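Local coordinates for protein cytosine-specific methyltransferase (Escherichia coli O157:H7 EDL933, PDB 3G7U) that probably transfers a methyl group from S-adenosyl-L-methionine to carbon 5 of cytosine in DNA, as a prophage-encoded modification enzyme of the C5-methyltransferase family, at residues Ile6-Ser10 / Gly77-Cys81; Leu113-Ala117 / Ile359-Leu363; Arg162-Phe166 / Ile347-Val351. The contacts are given in a common frame with arbitrary orientation. Numbering follows the deposited sequence.

Contact 1 (Ile6-Ser10 / Gly77-Cys81); sequences IDLFS and GGPPC
Residues 6-8 are extended and form the end of strand 4-8. Strand 74-77 runs parallel to it and also ends here. L8 pairs with G77 in a parallel bridge, their CA atoms about 4.6 Å apart. One hydrogen bond joins the segments, from G78 N to L8 O at 3.2 Å. After L8 the chain turns sharply: F9 takes phi/psi 61/52, a left-handed conformation. On the other side G77 is at 169/-176. There a CB would press on the preceding carbonyl oxygen and clash with L8 O, which lies 3.0 Å from G77 CA. G78 and the two prolines then continue in an open chain to C81.

F9 provides the main side-chain contact. With chi1 near -52° (m) its ring reaches across to G78-P80. P80 CD lies 3.6 Å from F9 CZ and over the ring face, a CH-pi contact. F9 CD2 is 3.9 Å from P79 CA, and F9 CB is 3.4 Å from G78 O. D7 is t; its OD1 comes to 3.6 Å from G77 CA, while OD2 is hydrogen-bonded to S16 OG.

The sequences IDLFS (6-10) and GGPPC (77-81) match the first and fourth conserved motifs of C5-methyltransferases. In relatives the first motif lines the cofactor site and the fourth carries the catalytic cysteine. C81 is the predicted active-site residue; its side chain stays out of reach of 6-10.

Strand 25-30 flanks strand 4-8 on its other edge, with backbone hydrogen bonds between D7 and both M28 and V30. L8 and P79 both pack on F103 of helix 94-110.

Contact 2 (Leu113-Ala117 / Ile359-Leu363); sequences LFFLA and ILKGL
This is an apolar strand-on-helix contact in the core of the class I methyltransferase fold, a Rossmann-like sheet with helices packed against it. Strand 114-119 lies inside the mixed sheet, and the C-terminal helix 353-367 packs against one face of it. The segments run nearly antiparallel: strand 114-117 and helix 359-363 make an angle of 171°, with axes 10.9 Å apart at closest approach. F114 sits opposite L363 (CA-CA 8.3 Å) and L116 opposite L360 (8.4 Å).

F114 and L116 point at the helix. F115 points to the other face, where it meets V107 of helix 94-110. The helix presents I359, L360 and L363, three residues on one side of its turn. L360 starts sideways but bends its end toward the strand. F114 is p and L116 is t. L360 and L363 share an m, t rotamer.

F114 CE1 lies 3.9 Å from L363 CD1 and 4.1 Å from L360 CD2. All five contacting residues are buried, and the interface is purely hydrophobic. L15 of helix 14-22 touches both L116 and L360. I168 of strand 163-171 packs on I359 and L363.

L116 CD1 is the common meeting point: it is 3.8 Å from I359 CG2, 3.9 Å from L360 CD2 and 4.0 Å from L363 CD1.

Contact 3 (Arg162-Phe166 / Ile347-Val351); sequences RTRYF and IGNSV
I347 and G348 are the last helical residues of helix 340-348. The chain then leaves the helix through N349 and is extended at S350 and V351. Facing it is the start of strand 163-171, with R162 just before it. The nearest CA atoms are those of R164 and V351, 7.9 Å apart.

I347 O accepts a hydrogen bond from S350 N at 3.1 Å, which closes the turn at the helix end. G348 offers its carbonyl to R162: NH1 and NH2 of R162 both donate to G348 O, each at 3.0 Å, in a bifurcated bond. R162 has chi1 p and reaches across with its guanidinium. A water also links the segments, accepting from R164 NH1 at 2.7 Å and donating weakly to G348 O at 3.4 Å. The CA-to-CB bond of N349 points away from 162-166. S350 O lies over the R162 guanidinium face, 3.5 Å from R162 NH2, while S350 OG bonds to Q346 O. V351 CG2 lies over one face of the R164 guanidinium, 4.0 Å from R164 NE. V351 CG1 meets the edge of the F166 ring, 3.9 Å from F166 CZ.

RTR and IGNSV match conserved motifs VIII and X of C5-methyltransferases. The side chain of R164 is about 10 Å from that of C81, the predicted active-site residue.

R164 NE forms a salt bridge with E118 of adjacent strand 114-119. Strand 143-152 flanks 163-171 on its other edge, and I347 packs on helix 321-328.

All three contacts use the one mixed sheet. Contact 1 joins the ends of neighbouring strands 4-8 and 74-77. Contact 2 starts on the next strand, 114-119, and contact 3 on the one after, 163-171. The centres of contact 1 and contact 2 are about 13 Å apart. Those of contact 1 and contact 3 are about 12 Å apart, and those of contact 2 and contact 3 about 16 Å. G77 N probably bonds to L116 O at 2.9 Å, and L116 CD2 packs on F166 CD1 at 3.7 Å. Along the chain contact 1 closes first; contact 3 falls between the segments of contact 2. Consecutive helices 340-348 and 353-367 bring the C-terminal part back onto the sheet. Contact 1 holds the predicted active-site cysteine, contact 3 lies near it, contact 2 away.

Contact 1 (Ile6-Ser10 / Gly77-Cys81)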
loop_
_atom_site.group_PDB
_atom_site.type_symbol
_atom_site.label_atom_id
_atom_site.label_comp_id
_atom_site.label_asym_id
_atom_site.label_seq_id
_atom_site.Cartn_x
_atom_site.Cartn_y
_atom_site.Cartn_z
ATOM N N ILE A 6 3.826 -9.525 -11.511
ATOM C CA ILE A 6 4.113 -10.242 -10.281
ATOM C C ILE A 6 4.486 -9.193 -9.227
ATOM O O ILE A 6 5.279 -8.311 -9.530
ATOM C CB ILE A 6 5.374 -11.091 -10.455
ATOM C CG1 ILE A 6 5.173 -12.137 -11.537
ATOM C CG2 ILE A 6 5.756 -11.786 -9.148
ATOM C CD1 ILE A 6 6.387 -13.013 -11.700
ATOM N N ASP A 7 3.957 -9.315 -8.019
ATOM C CA ASP A 7 4.322 -8.388 -6.908
ATOM C C ASP A 7 5.201 -9.094 -5.854
ATOM O O ASP A 7 4.735 -10.017 -5.166
ATOM C CB ASP A 7 2.979 -7.868 -6.338
ATOM C CG ASP A 7 3.125 -6.713 -5.294
ATOM O OD1 ASP A 7 4.260 -6.334 -4.899
ATOM O OD2 ASP A 7 2.035 -6.201 -4.885
ATOM N N LEU A 8 6.492 -8.733 -5.810
ATOM C CA LEU A 8 7.440 -9.264 -4.878
ATOM C C LEU A 8 7.434 -8.450 -3.589
ATOM O O LEU A 8 7.433 -7.239 -3.656
ATOM C CB LEU A 8 8.829 -9.234 -5.499
ATOM C CG LEU A 8 8.961 -10.013 -6.829
ATOM C CD1 LEU A 8 10.437 -9.933 -7.322
ATOM C CD2 LEU A 8 8.556 -11.497 -6.663
ATOM N N PHE A 9 7.454 -9.134 -2.438
ATOM C CA PHE A 9 7.380 -8.489 -1.129
ATOM C C PHE A 9 6.045 -7.747 -1.085
ATOM O O PHE A 9 5.992 -6.565 -0.775
ATOM C CB PHE A 9 8.533 -7.516 -0.969
ATOM C CG PHE A 9 9.883 -8.118 -1.248
ATOM C CD1 PHE A 9 10.523 -8.898 -0.299
ATOM C CD2 PHE A 9 10.541 -7.828 -2.440
ATOM C CE1 PHE A 9 11.787 -9.437 -0.579
ATOM C CE2 PHE A 9 11.792 -8.358 -2.718
ATOM C CZ PHE A 9 12.406 -9.136 -1.784
ATOM N N SER A 10 4.968 -8.451 -1.382
ATOM C CA SER A 10 3.714 -7.798 -1.666
ATOM C C SER A 10 3.013 -7.216 -0.439
ATOM O O SER A 10 2.153 -6.301 -0.573
ATOM C CB SER A 10 2.748 -8.822 -2.296
ATOM O OG SER A 10 2.400 -9.862 -1.355
ATOM N N GLY A 77 7.354 -4.247 -6.734
ATOM C CA GLY A 77 7.470 -4.739 -5.375
ATOM C C GLY A 77 8.158 -3.751 -4.461
ATOM O O GLY A 77 8.525 -2.654 -4.890
ATOM N N GLY A 78 8.370 -4.178 -3.230
ATOM C CA GLY A 78 9.117 -3.380 -2.241
ATOM C C GLY A 78 10.378 -4.069 -1.756
ATOM O O GLY A 78 10.355 -4.689 -0.712
ATOM N N PRO A 79 11.501 -3.922 -2.475
ATOM C CA PRO A 79 12.694 -4.599 -2.015
ATOM C C PRO A 79 13.103 -4.039 -0.653
ATOM O O PRO A 79 13.112 -2.820 -0.475
ATOM C CB PRO A 79 13.731 -4.249 -3.078
ATOM C CG PRO A 79 13.242 -3.114 -3.758
ATOM C CD PRO A 79 11.751 -3.192 -3.729
ATOM N N PRO A 80 13.408 -4.922 0.307
ATOM C CA PRO A 80 13.774 -4.456 1.639
ATOM C C PRO A 80 15.150 -3.833 1.597
ATOM O O PRO A 80 15.923 -4.051 0.677
ATOM C CB PRO A 80 13.821 -5.743 2.471
ATOM C CG PRO A 80 13.198 -6.812 1.620
ATOM C CD PRO A 80 13.455 -6.387 0.219
ATOM N N CYS A 81 15.447 -3.039 2.598
ATOM C CA CYS A 81 16.716 -2.388 2.670
ATOM C C CYS A 81 16.969 -2.227 4.147
ATOM O O CYS A 81 16.023 -2.000 4.892
ATOM C CB CYS A 81 16.597 -1.025 1.984
ATOM S SG CYS A 81 18.050 -0.007 2.064
#

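Contact 2 (Leu113-Ala117 / Ile359-Leu363)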
loop_
_atom_site.group_PDB
_atom_site.type_symbol
_atom_site.label_atom_id
_atom_site.label_comp_id
_atom_site.label_asym_id
_atom_site.label_seq_id
_atom_site.Cartn_x
_atom_site.Cartn_y
_atom_site.Cartn_z
ATOM N N LEU A 113 8.891 -6.241 -19.269
ATOM C CA LEU A 113 8.811 -4.961 -19.999
ATOM C C LEU A 113 9.162 -3.791 -19.079
ATOM O O LEU A 113 9.754 -2.826 -19.512
ATOM C CB LEU A 113 7.419 -4.753 -20.584
ATOM C CG LEU A 113 6.976 -5.844 -21.587
ATOM C CD1 LEU A 113 5.610 -5.526 -22.140
ATOM C CD2 LEU A 113 8.035 -6.087 -22.698
ATOM N N PHE A 114 8.817 -3.898 -17.799
ATOM C CA PHE A 114 9.185 -2.830 -16.857
ATOM C C PHE A 114 9.384 -3.385 -15.443
ATOM O O PHE A 114 8.943 -4.511 -15.128
ATOM C CB PHE A 114 8.109 -1.735 -16.888
ATOM C CG PHE A 114 6.866 -2.064 -16.110
ATOM C CD1 PHE A 114 6.741 -1.661 -14.780
ATOM C CD2 PHE A 114 5.792 -2.725 -16.705
ATOM C CE1 PHE A 114 5.597 -1.953 -14.046
ATOM C CE2 PHE A 114 4.627 -3.015 -15.983
ATOM C CZ PHE A 114 4.519 -2.620 -14.659
ATOM N N PHE A 115 10.083 -2.622 -14.598
ATOM C CA PHE A 115 10.050 -2.896 -13.159
ATOM C C PHE A 115 9.638 -1.628 -12.421
ATOM O O PHE A 115 9.843 -0.508 -12.922
ATOM C CB PHE A 115 11.379 -3.434 -12.626
ATOM C CG PHE A 115 12.524 -2.457 -12.668
ATOM C CD1 PHE A 115 12.749 -1.553 -11.603
ATOM C CD2 PHE A 115 13.413 -2.456 -13.739
ATOM C CE1 PHE A 115 13.810 -0.685 -11.619
ATOM C CE2 PHE A 115 14.481 -1.589 -13.755
ATOM C CZ PHE A 115 14.681 -0.683 -12.703
ATOM N N LEU A 116 9.017 -1.823 -11.270
ATOM C CA LEU A 116 8.746 -0.687 -10.365
ATOM C C LEU A 116 9.095 -1.210 -8.999
ATOM O O LEU A 116 8.483 -2.190 -8.521
ATOM C CB LEU A 116 7.280 -0.276 -10.431
ATOM C CG LEU A 116 6.836 0.850 -9.452
ATOM C CD1 LEU A 116 5.705 1.620 -10.041
ATOM C CD2 LEU A 116 6.419 0.330 -8.074
ATOM N N ALA A 117 10.026 -0.537 -8.342
ATOM C CA ALA A 117 10.337 -0.807 -6.932
ATOM C C ALA A 117 9.947 0.409 -6.111
ATOM O O ALA A 117 10.079 1.542 -6.579
ATOM C CB ALA A 117 11.801 -1.076 -6.752
ATOM N N ILE A 359 0.672 6.148 -10.287
ATOM C CA ILE A 359 1.976 5.850 -10.878
ATOM C C ILE A 359 1.898 4.686 -11.867
ATOM O O ILE A 359 2.414 4.788 -12.982
ATOM C CB ILE A 359 3.035 5.544 -9.793
ATOM C CG1 ILE A 359 3.169 6.711 -8.791
ATOM C CG2 ILE A 359 4.385 5.159 -10.410
ATOM C CD1 ILE A 359 3.515 8.093 -9.407
ATOM N N LEU A 360 1.259 3.588 -11.444
ATOM C CA LEU A 360 1.132 2.410 -12.309
ATOM C C LEU A 360 0.247 2.672 -13.546
ATOM O O LEU A 360 0.480 2.065 -14.586
ATOM C CB LEU A 360 0.678 1.190 -11.470
ATOM C CG LEU A 360 1.862 0.583 -10.669
ATOM C CD1 LEU A 360 1.352 -0.225 -9.464
ATOM C CD2 LEU A 360 2.754 -0.316 -11.582
ATOM N N LYS A 361 -0.753 3.565 -13.455
ATOM C CA LYS A 361 -1.609 3.871 -14.637
ATOM C C LYS A 361 -0.789 4.576 -15.727
ATOM O O LYS A 361 -1.039 4.371 -16.919
ATOM C CB LYS A 361 -2.866 4.710 -14.271
ATOM C CG LYS A 361 -3.904 4.913 -15.426
ATOM C CD LYS A 361 -4.435 3.566 -15.931
ATOM C CE LYS A 361 -5.588 3.627 -16.945
ATOM N NZ LYS A 361 -6.035 2.190 -17.254
ATOM N N GLY A 362 0.191 5.364 -15.303
ATOM C CA GLY A 362 1.143 6.008 -16.195
ATOM C C GLY A 362 1.891 4.965 -17.002
ATOM O O GLY A 362 1.978 5.070 -18.228
ATOM N N LEU A 363 2.397 3.936 -16.326
ATOM C CA LEU A 363 3.080 2.830 -16.991
ATOM C C LEU A 363 2.155 2.022 -17.890
ATOM O O LEU A 363 2.578 1.620 -18.965
ATOM C CB LEU A 363 3.768 1.902 -15.985
ATOM C CG LEU A 363 5.038 2.487 -15.392
ATOM C CD1 LEU A 363 5.317 1.958 -13.998
ATOM C CD2 LEU A 363 6.189 2.206 -16.345
#

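Contact 3 (Arg162-Phe166 / Ile347-Val351)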
loop_
_atom_site.group_PDB
_atom_site.type_symbol
_atom_site.label_atom_id
_atom_site.label_comp_id
_atom_site.label_asym_id
_atom_site.label_seq_id
_atom_site.Cartn_x
_atom_site.Cartn_y
_atom_site.Cartn_z
ATOM N N ARG A 162 2.724 10.819 3.956
ATOM C CA ARG A 162 3.893 9.949 3.920
ATOM C C ARG A 162 4.638 10.060 2.581
ATOM O O ARG A 162 4.010 10.220 1.540
ATOM C CB ARG A 162 3.529 8.491 4.262
ATOM C CG ARG A 162 2.649 7.733 3.262
ATOM C CD ARG A 162 2.879 6.213 3.396
ATOM N NE ARG A 162 2.193 5.638 4.554
ATOM C CZ ARG A 162 2.585 4.544 5.211
ATOM N NH1 ARG A 162 1.879 4.108 6.248
ATOM N NH2 ARG A 162 3.683 3.882 4.849
ATOM N N THR A 163 5.963 9.992 2.621
ATOM C CA THR A 163 6.733 10.062 1.387
ATOM C C THR A 163 7.264 8.674 1.019
ATOM O O THR A 163 7.470 7.827 1.883
ATOM C CB THR A 163 7.885 11.086 1.446
ATOM O OG1 THR A 163 8.770 10.735 2.504
ATOM C CG2 THR A 163 7.361 12.493 1.706
ATOM N N ARG A 164 7.494 8.464 -0.279
ATOM C CA ARG A 164 7.864 7.155 -0.824
ATOM C C ARG A 164 8.772 7.403 -2.016
ATOM O O ARG A 164 8.509 8.335 -2.746
ATOM C CB ARG A 164 6.598 6.477 -1.367
ATOM C CG ARG A 164 6.575 4.965 -1.277
ATOM C CD ARG A 164 6.063 4.515 0.082
ATOM N NE ARG A 164 6.393 3.124 0.359
ATOM C CZ ARG A 164 6.027 2.477 1.461
ATOM N NH1 ARG A 164 6.367 1.209 1.633
ATOM N NH2 ARG A 164 5.317 3.089 2.393
ATOM N N TYR A 165 9.787 6.558 -2.232
ATOM C CA TYR A 165 10.562 6.634 -3.473
ATOM C C TYR A 165 10.045 5.564 -4.422
ATOM O O TYR A 165 9.741 4.449 -3.987
ATOM C CB TYR A 165 12.011 6.311 -3.209
ATOM C CG TYR A 165 12.830 7.419 -2.576
ATOM C CD1 TYR A 165 13.326 8.482 -3.339
ATOM C CD2 TYR A 165 13.160 7.361 -1.229
ATOM C CE1 TYR A 165 14.118 9.491 -2.745
ATOM C CE2 TYR A 165 13.950 8.367 -0.623
ATOM C CZ TYR A 165 14.415 9.416 -1.393
ATOM O OH TYR A 165 15.208 10.373 -0.806
ATOM N N PHE A 166 9.934 5.891 -5.705
ATOM C CA PHE A 166 9.669 4.883 -6.725
ATOM C C PHE A 166 10.814 4.842 -7.711
ATOM O O PHE A 166 11.270 5.884 -8.179
ATOM C CB PHE A 166 8.392 5.210 -7.444
ATOM C CG PHE A 166 7.165 5.007 -6.612
ATOM C CD1 PHE A 166 6.498 3.789 -6.627
ATOM C CD2 PHE A 166 6.674 6.024 -5.792
ATOM C CE1 PHE A 166 5.320 3.583 -5.840
ATOM C CE2 PHE A 166 5.506 5.813 -5.002
ATOM C CZ PHE A 166 4.839 4.598 -5.043
ATOM N N ILE A 347 -1.555 -2.198 7.385
ATOM C CA ILE A 347 -1.812 -0.864 6.849
ATOM C C ILE A 347 -0.548 0.012 6.774
ATOM O O ILE A 347 -0.229 0.557 5.707
ATOM C CB ILE A 347 -2.946 -0.183 7.663
ATOM C CG1 ILE A 347 -4.227 -0.966 7.435
ATOM C CG2 ILE A 347 -3.196 1.253 7.130
ATOM C CD1 ILE A 347 -5.307 -0.736 8.526
ATOM N N GLY A 348 0.161 0.148 7.897
ATOM C CA GLY A 348 1.394 0.927 7.973
ATOM C C GLY A 348 2.489 0.508 7.007
ATOM O O GLY A 348 3.172 1.355 6.448
ATOM N N ASN A 349 2.623 -0.800 6.792
ATOM C CA ASN A 349 3.585 -1.383 5.840
ATOM C C ASN A 349 3.236 -1.273 4.351
ATOM O O ASN A 349 3.971 -1.803 3.496
ATOM C CB ASN A 349 3.755 -2.881 6.148
ATOM C CG ASN A 349 4.566 -3.134 7.409
ATOM O OD1 ASN A 349 5.316 -2.271 7.858
ATOM N ND2 ASN A 349 4.408 -4.328 7.993
ATOM N N SER A 350 2.117 -0.646 4.022
ATOM C CA SER A 350 1.655 -0.625 2.649
ATOM C C SER A 350 1.974 0.686 1.956
ATOM O O SER A 350 2.011 1.745 2.591
ATOM C CB SER A 350 0.141 -0.860 2.595
ATOM O OG SER A 350 -0.156 -2.186 2.988
ATOM N N VAL A 351 2.182 0.604 0.643
ATOM C CA VAL A 351 2.107 1.764 -0.215
ATOM C C VAL A 351 0.637 2.138 -0.243
ATOM O O VAL A 351 -0.213 1.239 -0.303
ATOM C CB VAL A 351 2.513 1.419 -1.668
ATOM C CG1 VAL A 351 2.457 2.667 -2.572
ATOM C CG2 VAL A 351 3.870 0.855 -1.693
HETATM O O HOH W 1 5.791 1.177 4.234
#